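Local coordinates for epimerase family protein SDR39U1 (Homo sapiens, PDB 4B4O), which probably acts as an NADP-dependent oxidoreductase of the short-chain dehydrogenase/reductase superfamily and binds NADPH, at residues E43-G48 against T86-K91; A59-L64 against Q75-G80; F190-I195 against G285-E290; A247-V252 against Q256-L261. The protein carries 3 engineered substitutions. All blocks are in the same frame, centred on the assembly; numbering follows the deposited sequence.

Overall arrangement
Contacts 1 and 2 belong to the Rossmann-type part of the chain and share helix 72-95: contact 2 uses the helix beside the adenine half of the bound NADPH, contact 1 lies further along it, centre to centre about 19 Å away. In contact 2 the cofactor itself touches residues 59-62. Contact 4, in the DUF1731 region, meets contact 2 directly, R257 NH1 lying 2.8 Å from I63 O in a probable hydrogen bond, with centres about 17 Å apart. Contact 3 brings helix 284-293 back onto strand 192-194, bracketing contact 4 in the sequence; its centre is about 25 Å from that of contact 2, across the chain's middle, and the W192 side chain lies about 9 Å from NADPH.

Contact 1 of 4, residues E43-G48 against T86-K91; sequences ELAASG and TQLLAK
L44 and L89 meet through one methyl each, CD2 to CD2 at 4.1 Å, the two side chains crossing at about a right angle. L44 starts out toward the partner helix with CG opposite its backbone N (chi1 176°), which carries CD2 into the space between the helices. L89 sets off from the other helix away from L44 and reaches it with its outermost carbon. Next to this pair a second apolar contact is made: the short A45 CB rests on L88 CD1 at 4.2 Å. The helical segments run 30° from parallel with axes 10.2 Å apart, and the contact has no hydrogen bond across it. Away from the contact, S47 OG and S47 N both reach E43 O, from opposite faces of the carbonyl plane, and G48 then leaves the helix with positive phi. P50 packs on L44 and L49 on L89. Helix 72-95 lies against the parallel sheet, T86 and L89 touching W103 of strand 102-108, and links strands 54-57 and 102-108; helix 41-47 lies beside it, between strands 38-40 and 54-57 in the chain, in the beta-alpha-beta layering of the Rossmann fold.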
loop_
_atom_site.group_PDB
_atom_site.type_symbol
_atom_site.label_atom_id
_atom_site.label_comp_id
_atom_site.label_asym_id
_atom_site.label_seq_id
_atom_site.Cartn_x
_atom_site.Cartn_y
_atom_site.Cartn_z
ATOM N N GLU A 43 13.994 16.741 11.825
ATOM C CA GLU A 43 14.836 17.571 10.982
ATOM C C GLU A 43 14.023 18.238 9.879
ATOM O O GLU A 43 14.256 19.396 9.587
ATOM C CB GLU A 43 16.007 16.747 10.434
ATOM C CG GLU A 43 16.815 17.324 9.253
ATOM C CD GLU A 43 18.094 16.477 9.035
ATOM O OE1 GLU A 43 18.109 15.255 9.410
ATOM O OE2 GLU A 43 19.116 17.020 8.533
ATOM N N LEU A 44 13.070 17.527 9.298
ATOM C CA LEU A 44 12.194 18.104 8.283
ATOM C C LEU A 44 11.365 19.270 8.819
ATOM O O LEU A 44 11.176 20.265 8.136
ATOM C CB LEU A 44 11.256 17.031 7.722
ATOM C CG LEU A 44 10.201 17.455 6.702
ATOM C CD1 LEU A 44 10.857 17.787 5.375
ATOM C CD2 LEU A 44 9.195 16.342 6.565
ATOM N N ALA A 45 10.857 19.131 10.037
ATOM C CA ALA A 45 10.051 20.179 10.647
ATOM C C ALA A 45 10.904 21.382 10.994
ATOM O O ALA A 45 10.427 22.508 10.964
ATOM C CB ALA A 45 9.360 19.656 11.897
ATOM N N ALA A 46 12.163 21.132 11.336
ATOM C CA ALA A 46 13.074 22.181 11.789
ATOM C C ALA A 46 13.556 23.035 10.643
ATOM O O ALA A 46 13.441 24.248 10.682
ATOM C CB ALA A 46 14.285 21.568 12.491
ATOM N N SER A 47 14.137 22.388 9.637
ATOM C CA SER A 47 14.844 23.097 8.572
ATOM C C SER A 47 14.203 22.948 7.191
ATOM O O SER A 47 14.666 23.554 6.239
ATOM C CB SER A 47 16.315 22.680 8.546
ATOM O OG SER A 47 16.445 21.275 8.620
ATOM N N GLY A 48 13.120 22.184 7.078
ATOM C CA GLY A 48 12.305 22.220 5.865
ATOM C C GLY A 48 12.606 21.131 4.868
ATOM O O GLY A 48 13.369 20.206 5.140
ATOM N N THR A 86 2.111 12.755 6.856
ATOM C CA THR A 86 1.601 13.285 5.598
ATOM C C THR A 86 1.466 14.815 5.646
ATOM O O THR A 86 1.848 15.516 4.714
ATOM C CB THR A 86 0.259 12.618 5.214
ATOM O OG1 THR A 86 0.453 11.205 5.099
ATOM C CG2 THR A 86 -0.297 13.166 3.880
ATOM N N GLN A 87 0.926 15.326 6.734
ATOM C CA GLN A 87 0.672 16.767 6.865
ATOM C C GLN A 87 1.979 17.521 6.913
ATOM O O GLN A 87 2.111 18.601 6.351
ATOM C CB GLN A 87 -0.177 17.024 8.113
ATOM C CG GLN A 87 -0.491 18.482 8.389
ATOM C CD GLN A 87 -1.994 18.745 8.583
ATOM O OE1 GLN A 87 -2.437 19.345 9.594
ATOM N NE2 GLN A 87 -2.790 18.307 7.599
ATOM N N LEU A 88 2.967 16.916 7.557
ATOM C CA LEU A 88 4.272 17.536 7.739
ATOM C C LEU A 88 4.966 17.700 6.395
ATOM O O LEU A 88 5.604 18.717 6.130
ATOM C CB LEU A 88 5.129 16.674 8.669
ATOM C CG LEU A 88 6.052 17.349 9.698
ATOM C CD1 LEU A 88 5.572 18.689 10.233
ATOM C CD2 LEU A 88 6.254 16.355 10.855
ATOM N N LEU A 89 4.845 16.681 5.557
ATOM C CA LEU A 89 5.369 16.733 4.200
ATOM C C LEU A 89 4.609 17.739 3.348
ATOM O O LEU A 89 5.213 18.526 2.610
ATOM C CB LEU A 89 5.316 15.340 3.546
ATOM C CG LEU A 89 6.573 14.483 3.734
ATOM C CD1 LEU A 89 6.395 13.023 3.314
ATOM C CD2 LEU A 89 7.719 15.138 2.980
ATOM N N ALA A 90 3.284 17.710 3.447
ATOM C CA ALA A 90 2.424 18.645 2.716
ATOM C C ALA A 90 2.764 20.113 3.003
ATOM O O ALA A 90 2.973 20.895 2.091
ATOM C CB ALA A 90 0.967 18.366 3.048
ATOM N N LYS A 91 2.843 20.457 4.279
ATOM C CA LYS A 91 3.204 21.808 4.683
ATOM C C LYS A 91 4.613 22.188 4.232
ATOM O O LYS A 91 4.862 23.330 3.860
ATOM C CB LYS A 91 3.040 21.991 6.193
ATOM C CG LYS A 91 1.582 21.949 6.632
ATOM C CD LYS A 91 1.415 22.234 8.124
ATOM C CE LYS A 91 -0.062 22.215 8.577
ATOM N NZ LYS A 91 -0.309 23.244 9.645
#

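Contact 2 of 4, residues A59-L64 against Q75-G80; sequences AGENIL and QKEVLG. Engineered in segment 75-80: L79 (natural residue Ile). With NDP (NADPH dihydro-nicotinamide-adenine-dinucleotide phosphate), chain I.
Two acidic side chains, E61 and E77, lean together here, with E61 OE2 4.4 Å from E77 OE1 in one of the two conformers of E77. R68 NH1 makes a salt bridge to both of these oxygens, which probably offsets the like charges. E77, like A59, is an NADP(+)-binding residue. The other oxygen of E61 serves the cofactor: adenine N6A donates to OE1 over 3.1 Å, nearly straight at 175°. The bend of E61 at chi2 (78°), after a first torsion that sets CG opposite the backbone N, leaves the carboxylate between adenine and R68. Nearer the backbone, E61 CB packs on the carbonyl oxygen of E77 at 3.9 Å. The rest of the contact is apolar: I63 CG1 touches V78 CG1 at 3.8 Å, the two branched chains crossing at about a right angle, and W70 also packs on V78. Backbone groups are tied together by outside side chains, S81 OG bonding to E61 N and E77 O while R82 NH1 holds E61 O and V78 O. Weaker cofactor bonds come from G60 N to O4B and from N62 ND2 to the phosphate oxygen O1A, the latter at 3.4 Å. The loop after strand 54-57, covered by helix 72-95 and lying along the dinucleotide, forms the adenine side of a Rossmann-type NADP(H) pocket.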
loop_
_atom_site.group_PDB
_atom_site.type_symbol
_atom_site.label_atom_id
_atom_site.label_comp_id
_atom_site.label_asym_id
_atom_site.label_seq_id
_atom_site.Cartn_x
_atom_site.Cartn_y
_atom_site.Cartn_z
ATOM N N ALA A 59 4.855 6.447 5.140
ATOM C CA ALA A 59 4.989 6.301 6.582
ATOM C C ALA A 59 3.673 5.840 7.219
ATOM O O ALA A 59 2.621 6.360 6.907
ATOM C CB ALA A 59 5.453 7.614 7.206
ATOM N N GLY A 60 3.756 4.877 8.135
ATOM C CA GLY A 60 2.591 4.431 8.888
ATOM C C GLY A 60 2.899 3.307 9.869
ATOM O O GLY A 60 3.617 2.365 9.540
ATOM N N GLU A 61 2.379 3.424 11.083
ATOM C CA GLU A 61 2.404 2.320 12.021
ATOM C C GLU A 61 1.738 1.119 11.340
ATOM O O GLU A 61 0.655 1.247 10.768
ATOM C CB GLU A 61 1.654 2.695 13.293
ATOM C CG GLU A 61 1.572 1.588 14.330
ATOM C CD GLU A 61 2.846 1.386 15.134
ATOM O OE1 GLU A 61 3.814 2.165 14.984
ATOM O OE2 GLU A 61 2.853 0.425 15.923
ATOM N N ASN A 62 2.371 -0.046 11.448
ATOM C CA ASN A 62 1.860 -1.252 10.811
ATOM C C ASN A 62 0.520 -1.748 11.376
ATOM O O ASN A 62 0.403 -2.044 12.569
ATOM C CB ASN A 62 2.869 -2.395 10.927
ATOM C CG ASN A 62 2.556 -3.514 9.956
ATOM O OD1 ASN A 62 1.933 -4.503 10.311
ATOM N ND2 ASN A 62 2.921 -3.305 8.682
ATOM N N ILE A 63 -0.476 -1.834 10.507
ATOM C CA ILE A 63 -1.837 -2.120 10.929
ATOM C C ILE A 63 -2.036 -3.598 11.259
ATOM O O ILE A 63 -2.595 -3.930 12.306
ATOM C CB ILE A 63 -2.835 -1.700 9.829
ATOM C CG1 ILE A 63 -2.815 -0.173 9.666
ATOM C CG2 ILE A 63 -4.244 -2.170 10.159
ATOM C CD1 ILE A 63 -3.629 0.395 8.514
ATOM N N LEU A 64 -1.603 -4.478 10.353
ATOM C CA LEU A 64 -1.859 -5.925 10.494
ATOM C C LEU A 64 -1.134 -6.566 11.689
ATOM O O LEU A 64 -1.584 -7.563 12.213
ATOM C CB LEU A 64 -1.511 -6.691 9.199
ATOM N N GLN A 75 -5.047 2.379 17.770
ATOM C CA GLN A 75 -5.887 3.104 16.836
ATOM C C GLN A 75 -5.362 4.525 16.633
ATOM O O GLN A 75 -5.214 4.978 15.513
ATOM C CB GLN A 75 -7.308 3.152 17.400
ATOM C CG GLN A 75 -8.352 2.737 16.405
ATOM C CD GLN A 75 -9.645 2.282 17.037
ATOM O OE1 GLN A 75 -9.657 1.535 18.028
ATOM N NE2 GLN A 75 -10.761 2.700 16.430
ATOM N N LYS A 76 -5.108 5.232 17.736
ATOM C CA LYS A 76 -4.579 6.589 17.666
ATOM C C LYS A 76 -3.246 6.632 16.934
ATOM O O LYS A 76 -3.024 7.547 16.160
ATOM C CB LYS A 76 -4.476 7.226 19.060
ATOM C CG LYS A 76 -5.775 7.912 19.503
ATOM N N GLU A 77 -2.365 5.661 17.176
ATOM C CA GLU A 77 -1.078 5.585 16.458
ATOM C C GLU A 77 -1.268 5.278 14.957
ATOM O O GLU A 77 -0.547 5.819 14.123
ATOM C CB GLU A 77 -0.117 4.546 17.106
ATOM C CG GLU A 77 0.915 5.092 18.117
ATOM C CD GLU A 77 1.110 4.199 19.357
ATOM O OE1 GLU A 77 1.249 2.968 19.186
ATOM O OE2 GLU A 77 1.131 4.713 20.502
ATOM N N VAL A 78 -2.215 4.408 14.617
ATOM C CA VAL A 78 -2.428 4.064 13.214
ATOM C C VAL A 78 -2.826 5.330 12.471
ATOM O O VAL A 78 -2.285 5.635 11.411
ATOM C CB VAL A 78 -3.506 2.968 13.035
ATOM C CG1 VAL A 78 -4.039 2.923 11.597
ATOM C CG2 VAL A 78 -2.975 1.605 13.460
ATOM N N LEU A 79 -3.758 6.075 13.060
ATOM C CA LEU A 79 -4.285 7.310 12.488
ATOM C C LEU A 79 -3.261 8.433 12.526
ATOM O O LEU A 79 -2.913 9.000 11.482
ATOM C CB LEU A 79 -5.546 7.727 13.248
ATOM C CG LEU A 79 -6.421 8.849 12.657
ATOM C CD1 LEU A 79 -6.916 8.519 11.256
ATOM C CD2 LEU A 79 -7.592 9.196 13.589
ATOM N N GLY A 80 -2.729 8.714 13.712
ATOM C CA GLY A 80 -1.789 9.811 13.900
ATOM C C GLY A 80 -0.522 9.688 13.081
ATOM O O GLY A 80 -0.053 10.660 12.515
HETATM P PA NDP I . 5.964 -0.823 6.482
HETATM O O1A NDP I . 5.391 -1.037 7.904
HETATM O O2A NDP I . 6.983 -1.821 5.893
HETATM O O5B NDP I . 6.768 0.590 6.346
HETATM C C5B NDP I . 6.297 1.666 7.153
HETATM C C4B NDP I . 7.450 2.604 7.403
HETATM O O4B NDP I . 6.910 3.772 8.018
HETATM C C3B NDP I . 8.488 1.991 8.349
HETATM O O3B NDP I . 9.693 1.539 7.669
HETATM C C2B NDP I . 8.823 3.121 9.312
HETATM O O2B NDP I . 9.982 3.836 8.910
HETATM C C1B NDP I . 7.675 4.073 9.176
HETATM N N9A NDP I . 6.837 3.871 10.361
HETATM C C8A NDP I . 6.404 2.727 10.982
HETATM N N7A NDP I . 5.672 3.079 12.122
HETATM C C5A NDP I . 5.665 4.436 12.198
HETATM C C6A NDP I . 5.109 5.468 13.080
HETATM N N6A NDP I . 4.351 5.148 14.149
HETATM N N1A NDP I . 5.352 6.764 12.795
HETATM C C2A NDP I . 6.118 7.097 11.716
HETATM N N3A NDP I . 6.641 6.213 10.842
HETATM C C4A NDP I . 6.430 4.931 11.041
HETATM O O3 NDP I . 4.613 -0.686 5.602
HETATM P PN NDP I . 4.537 -0.986 4.020
HETATM O O1N NDP I . 5.876 -0.636 3.390
HETATM O O2N NDP I . 4.007 -2.372 3.802
HETATM O O5D NDP I . 3.370 0.070 3.534
HETATM C C5D NDP I . 3.722 1.467 3.657
HETATM C C4D NDP I . 2.500 2.362 3.640
HETATM O O4D NDP I . 1.642 1.807 2.650
HETATM C C3D NDP I . 1.684 2.370 4.948
HETATM O O3D NDP I . 1.181 3.715 5.228
HETATM C C2D NDP I . 0.565 1.354 4.694
HETATM O O2D NDP I . -0.723 1.618 5.262
HETATM C C1D NDP I . 0.366 1.486 3.207
HETATM N N1N NDP I . -0.212 0.282 2.582
HETATM C C2N NDP I . 0.391 -0.912 2.672
HETATM C C3N NDP I . -0.159 -2.028 2.082
HETATM C C7N NDP I . 0.556 -3.323 2.200
HETATM O O7N NDP I . 1.739 -3.296 2.531
HETATM N N7N NDP I . -0.064 -4.473 1.950
HETATM C C4N NDP I . -1.412 -1.943 1.279
HETATM C C5N NDP I . -1.976 -0.600 1.233
HETATM C C6N NDP I . -1.350 0.450 1.880
HETATM P P2B NDP I . 11.097 4.277 10.053
HETATM O O1X NDP I . 10.510 5.475 10.770
HETATM O O2X NDP I . 11.306 3.053 10.995
HETATM O O3X NDP I . 12.236 4.626 9.063
#

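Contact 3 of 4, residues F190-I195 against G285-E290; sequences FPWIHI and GAALKE
H194 and E290 supply the polar part of this buried contact: NE2 of the imidazole donates to OE1 over 2.8 Å with an N-H...O angle of 155°. The oxygen lies practically in the ring plane, whereas H194 NE2 meets OE1 from above the carboxylate plane, 47° out of it. Ring and carboxylate are nearly perpendicular. E290 is bent at chi2, which brings OE1 to this position. The other ring nitrogen, ND1, accepts from G196 N, and H194, at the N-cap position, caps helix 195-207; its ring is thus held by a partner at each nitrogen. Apolar packing centres on A287. Its CB touches W192 at CZ3, 3.6 Å away, and lies 4.0 Å from H194 CD2, so the methyl touches W192 and lies beside the H194 ring. A287 O comes near the edge of the imidazole at CD2. W192 NE1 turns elsewhere, to S221 OG. Strand 192-194 is hydrogen-bonded to strand 151-161, while segment 285-290 runs at 52° to strand 192-194; L288 of helix 284-293 packs on helix 225-236, and F281 meets the H194 ring.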
loop_
_atom_site.group_PDB
_atom_site.type_symbol
_atom_site.label_atom_id
_atom_site.label_comp_id
_atom_site.label_asym_id
_atom_site.label_seq_id
_atom_site.Cartn_x
_atom_site.Cartn_y
_atom_site.Cartn_z
ATOM N N PHE A 190 -10.195 -10.541 -3.218
ATOM C CA PHE A 190 -8.841 -10.397 -2.745
ATOM C C PHE A 190 -8.116 -9.394 -3.656
ATOM O O PHE A 190 -7.482 -9.793 -4.631
ATOM C CB PHE A 190 -8.174 -11.766 -2.771
ATOM C CG PHE A 190 -6.851 -11.819 -2.088
ATOM C CD1 PHE A 190 -6.779 -11.818 -0.702
ATOM C CD2 PHE A 190 -5.685 -11.910 -2.817
ATOM C CE1 PHE A 190 -5.555 -11.851 -0.056
ATOM C CE2 PHE A 190 -4.454 -11.970 -2.187
ATOM C CZ PHE A 190 -4.385 -11.947 -0.802
ATOM N N PRO A 191 -8.257 -8.078 -3.369
ATOM C CA PRO A 191 -7.508 -7.078 -4.144
ATOM C C PRO A 191 -6.033 -7.164 -3.775
ATOM O O PRO A 191 -5.697 -7.060 -2.591
ATOM C CB PRO A 191 -8.098 -5.736 -3.680
ATOM C CG PRO A 191 -8.633 -5.995 -2.329
ATOM C CD PRO A 191 -9.033 -7.456 -2.286
ATOM N N TRP A 192 -5.181 -7.363 -4.771
ATOM C CA TRP A 192 -3.777 -7.580 -4.518
ATOM C C TRP A 192 -2.971 -6.916 -5.586
ATOM O O TRP A 192 -3.496 -6.590 -6.658
ATOM C CB TRP A 192 -3.500 -9.077 -4.502
ATOM C CG TRP A 192 -3.723 -9.699 -5.846
ATOM C CD1 TRP A 192 -4.888 -10.213 -6.356
ATOM C CD2 TRP A 192 -2.739 -9.832 -6.925
ATOM N NE1 TRP A 192 -4.702 -10.648 -7.624
ATOM C CE2 TRP A 192 -3.439 -10.449 -8.029
ATOM C CE3 TRP A 192 -1.388 -9.501 -7.068
ATOM C CZ2 TRP A 192 -2.819 -10.719 -9.225
ATOM C CZ3 TRP A 192 -0.767 -9.772 -8.278
ATOM C CH2 TRP A 192 -1.473 -10.379 -9.334
ATOM N N ILE A 193 -1.681 -6.738 -5.323
ATOM C CA ILE A 193 -0.726 -6.275 -6.328
ATOM C C ILE A 193 0.654 -6.822 -5.979
ATOM O O ILE A 193 0.998 -6.969 -4.803
ATOM C CB ILE A 193 -0.671 -4.732 -6.403
ATOM C CG1 ILE A 193 0.129 -4.268 -7.622
ATOM C CG2 ILE A 193 -0.090 -4.105 -5.121
ATOM C CD1 ILE A 193 -0.034 -2.785 -7.904
ATOM N N HIS A 194 1.432 -7.162 -6.999
ATOM C CA HIS A 194 2.802 -7.574 -6.787
ATOM C C HIS A 194 3.604 -6.352 -6.430
ATOM O O HIS A 194 3.409 -5.284 -6.997
ATOM C CB HIS A 194 3.363 -8.244 -8.019
ATOM C CG HIS A 194 4.703 -8.891 -7.792
ATOM N ND1 HIS A 194 5.855 -8.194 -7.799
ATOM C CD2 HIS A 194 5.047 -10.210 -7.522
ATOM C CE1 HIS A 194 6.880 -9.028 -7.575
ATOM N NE2 HIS A 194 6.385 -10.259 -7.401
ATOM N N ILE A 195 4.503 -6.502 -5.465
ATOM C CA ILE A 195 5.289 -5.376 -4.998
ATOM C C ILE A 195 5.999 -4.669 -6.139
ATOM O O ILE A 195 6.136 -3.463 -6.114
ATOM C CB ILE A 195 6.343 -5.766 -3.928
ATOM C CG1 ILE A 195 7.030 -4.481 -3.419
ATOM C CG2 ILE A 195 7.368 -6.756 -4.511
ATOM C CD1 ILE A 195 7.168 -4.340 -1.943
ATOM N N GLY A 285 -1.258 -16.095 -10.657
ATOM C CA GLY A 285 -0.341 -17.218 -10.786
ATOM C C GLY A 285 1.069 -16.763 -11.069
ATOM O O GLY A 285 2.001 -17.221 -10.448
ATOM N N ALA A 286 1.236 -15.878 -12.040
ATOM C CA ALA A 286 2.571 -15.405 -12.397
ATOM C C ALA A 286 3.213 -14.676 -11.220
ATOM O O ALA A 286 4.408 -14.814 -11.001
ATOM C CB ALA A 286 2.516 -14.509 -13.623
ATOM N N ALA A 287 2.410 -13.904 -10.484
ATOM C CA ALA A 287 2.896 -13.157 -9.338
ATOM C C ALA A 287 3.397 -14.090 -8.242
ATOM O O ALA A 287 4.511 -13.919 -7.739
ATOM C CB ALA A 287 1.822 -12.229 -8.810
ATOM N N LEU A 288 2.589 -15.082 -7.878
ATOM C CA LEU A 288 2.952 -16.000 -6.790
ATOM C C LEU A 288 4.096 -16.927 -7.174
ATOM O O LEU A 288 4.904 -17.303 -6.340
ATOM C CB LEU A 288 1.728 -16.772 -6.292
ATOM C CG LEU A 288 0.651 -15.858 -5.661
ATOM C CD1 LEU A 288 -0.516 -16.682 -5.127
ATOM C CD2 LEU A 288 1.184 -14.985 -4.548
ATOM N N LYS A 289 4.189 -17.240 -8.456
ATOM C CA LYS A 289 5.303 -18.023 -8.999
ATOM C C LYS A 289 6.655 -17.279 -8.849
ATOM O O LYS A 289 7.652 -17.897 -8.478
ATOM C CB LYS A 289 5.019 -18.390 -10.461
ATOM C CG LYS A 289 6.088 -19.194 -11.186
ATOM C CD LYS A 289 5.543 -19.735 -12.513
ATOM C CE LYS A 289 6.581 -19.849 -13.640
ATOM N NZ LYS A 289 7.606 -20.907 -13.466
ATOM N N GLU A 290 6.681 -15.970 -9.109
ATOM C CA GLU A 290 7.874 -15.158 -8.866
ATOM C C GLU A 290 8.289 -15.215 -7.397
ATOM O O GLU A 290 9.454 -15.438 -7.071
ATOM C CB GLU A 290 7.623 -13.695 -9.267
ATOM C CG GLU A 290 8.859 -12.788 -9.284
ATOM C CD GLU A 290 9.326 -12.296 -7.899
ATOM O OE1 GLU A 290 8.494 -12.061 -6.992
ATOM O OE2 GLU A 290 10.561 -12.101 -7.737
#

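Contact 4 of 4, residues A247-V252 against Q256-L261; sequences AVVQAV and QRAIML
V249 and L261 pack together between two consecutive helices of the DUF1731 region, 246-253 and 255-262, joined by a short turn. V249 CG1 sits 3.6 Å from L261 CD2, the two side chains crossing obliquely, and the same methyl also lies near L261 CB. From V249 CG1 to A258 CB the distance is 4.3 Å. V249 has CG1 opposite the backbone N (chi1 174°), which directs that branch across to the second helix. Beside it, the next residue, Q250, lays its CG against A258 CB at 3.5 Å; CG does the touching, and the chain runs on extended beyond it. The CA atoms of Q250 and A258 are the nearest pair, 5.4 Å apart, and A258 offers only its CB there. The segment axes pass 8.5 Å apart at 131°, without a hydrogen bond between the segments.

Outside this shell, I183 and L244 pack on V249, while R257 ties the helix pair to the nucleotide-binding part. Its NE bonds to F253 O at the turn, NH2 to R68 O, and NH1 to N65 O as well as I63 O, so backbone oxygens surround the guanidinium; F132 and W70 pack against its side chain. The second helix is kinked just where L261 enters the contact: M260 N bonds to R257 O at 2.8 Å, and L261 N to A258 O at 2.9 Å, each three residues back.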
loop_
_atom_site.group_PDB
_atom_site.type_symbol
_atom_site.label_atom_id
_atom_site.label_comp_id
_atom_site.label_asym_id
_atom_site.label_seq_id
_atom_site.Cartn_x
_atom_site.Cartn_y
_atom_site.Cartn_z
ATOM N N ALA A 247 -14.323 -16.634 13.439
ATOM C CA ALA A 247 -14.212 -16.430 14.887
ATOM C C ALA A 247 -12.750 -16.353 15.323
ATOM O O ALA A 247 -12.405 -15.540 16.176
ATOM C CB ALA A 247 -14.958 -17.511 15.650
ATOM N N VAL A 248 -11.890 -17.163 14.705
ATOM C CA VAL A 248 -10.481 -17.252 15.096
ATOM C C VAL A 248 -9.720 -16.037 14.582
ATOM O O VAL A 248 -8.836 -15.525 15.266
ATOM C CB VAL A 248 -9.783 -18.554 14.578
ATOM C CG1 VAL A 248 -8.298 -18.523 14.841
ATOM C CG2 VAL A 248 -10.373 -19.823 15.195
ATOM N N VAL A 249 -10.020 -15.601 13.367
ATOM C CA VAL A 249 -9.373 -14.411 12.815
ATOM C C VAL A 249 -9.803 -13.180 13.628
ATOM O O VAL A 249 -8.992 -12.306 13.920
ATOM C CB VAL A 249 -9.690 -14.236 11.315
ATOM C CG1 VAL A 249 -9.141 -12.924 10.777
ATOM C CG2 VAL A 249 -9.158 -15.423 10.513
ATOM N N GLN A 250 -11.064 -13.144 14.039
ATOM C CA GLN A 250 -11.552 -12.059 14.904
ATOM C C GLN A 250 -10.900 -12.073 16.284
ATOM O O GLN A 250 -10.594 -11.026 16.839
ATOM C CB GLN A 250 -13.087 -12.085 15.005
ATOM C CG GLN A 250 -13.718 -11.284 13.867
ATOM C CD GLN A 250 -15.172 -11.620 13.553
ATOM O OE1 GLN A 250 -15.710 -12.607 14.060
ATOM N NE2 GLN A 250 -15.812 -10.800 12.716
ATOM N N ALA A 251 -10.688 -13.267 16.826
ATOM C CA ALA A 251 -10.036 -13.397 18.110
ATOM C C ALA A 251 -8.646 -12.806 18.053
ATOM O O ALA A 251 -8.225 -12.131 18.978
ATOM C CB ALA A 251 -9.956 -14.852 18.538
ATOM N N VAL A 252 -7.907 -13.085 16.988
ATOM C CA VAL A 252 -6.499 -12.671 16.932
ATOM C C VAL A 252 -6.359 -11.203 16.579
ATOM O O VAL A 252 -5.564 -10.522 17.176
ATOM C CB VAL A 252 -5.661 -13.550 15.973
ATOM C CG1 VAL A 252 -4.259 -12.972 15.821
ATOM C CG2 VAL A 252 -5.581 -14.982 16.495
ATOM N N GLN A 256 -12.625 -5.238 13.946
ATOM C CA GLN A 256 -12.402 -4.131 13.002
ATOM C C GLN A 256 -11.323 -4.454 11.964
ATOM O O GLN A 256 -11.509 -4.187 10.790
ATOM C CB GLN A 256 -12.051 -2.851 13.771
ATOM C CG GLN A 256 -12.977 -1.676 13.467
ATOM N N ARG A 257 -10.195 -5.005 12.391
ATOM C CA ARG A 257 -9.151 -5.414 11.438
ATOM C C ARG A 257 -9.545 -6.653 10.650
ATOM O O ARG A 257 -9.147 -6.811 9.494
ATOM C CB ARG A 257 -7.834 -5.720 12.142
ATOM C CG ARG A 257 -6.999 -4.502 12.440
ATOM C CD ARG A 257 -5.610 -4.909 12.860
ATOM N NE ARG A 257 -5.617 -5.549 14.169
ATOM C CZ ARG A 257 -4.525 -5.859 14.858
ATOM N NH1 ARG A 257 -3.308 -5.634 14.359
ATOM N NH2 ARG A 257 -4.644 -6.380 16.071
ATOM N N ALA A 258 -10.299 -7.542 11.296
ATOM C CA ALA A 258 -10.739 -8.775 10.669
ATOM C C ALA A 258 -11.440 -8.487 9.327
ATOM O O ALA A 258 -11.400 -9.325 8.419
ATOM C CB ALA A 258 -11.652 -9.549 11.608
ATOM N N ILE A 259 -12.067 -7.310 9.218
ATOM C CA ILE A 259 -12.743 -6.863 7.995
ATOM C C ILE A 259 -11.788 -6.942 6.814
ATOM O O ILE A 259 -12.163 -7.359 5.721
ATOM C CB ILE A 259 -13.289 -5.419 8.155
ATOM C CG1 ILE A 259 -14.659 -5.438 8.864
ATOM C CG2 ILE A 259 -13.429 -4.708 6.833
ATOM C CD1 ILE A 259 -15.161 -4.095 9.443
HETATM N N MSE A 260 -10.538 -6.566 7.049
HETATM C CA MSE A 260 -9.532 -6.555 5.993
HETATM C C MSE A 260 -9.172 -7.936 5.543
HETATM O O MSE A 260 -8.628 -8.090 4.447
HETATM C CB MSE A 260 -8.253 -5.877 6.487
HETATM C CG MSE A 260 -8.442 -4.362 6.505
HETATM SE SE MSE A 260 -6.902 -3.524 7.381
HETATM C CE MSE A 260 -7.365 -4.541 8.983
ATOM N N LEU A 261 -9.457 -8.945 6.365
ATOM C CA LEU A 261 -9.099 -10.334 6.054
ATOM C C LEU A 261 -10.304 -11.172 5.585
ATOM O O LEU A 261 -10.182 -11.965 4.648
ATOM C CB LEU A 261 -8.428 -11.007 7.274
ATOM C CG LEU A 261 -6.956 -10.720 7.623
ATOM C CD1 LEU A 261 -6.813 -9.232 7.896
ATOM C CD2 LEU A 261 -6.453 -11.488 8.839
#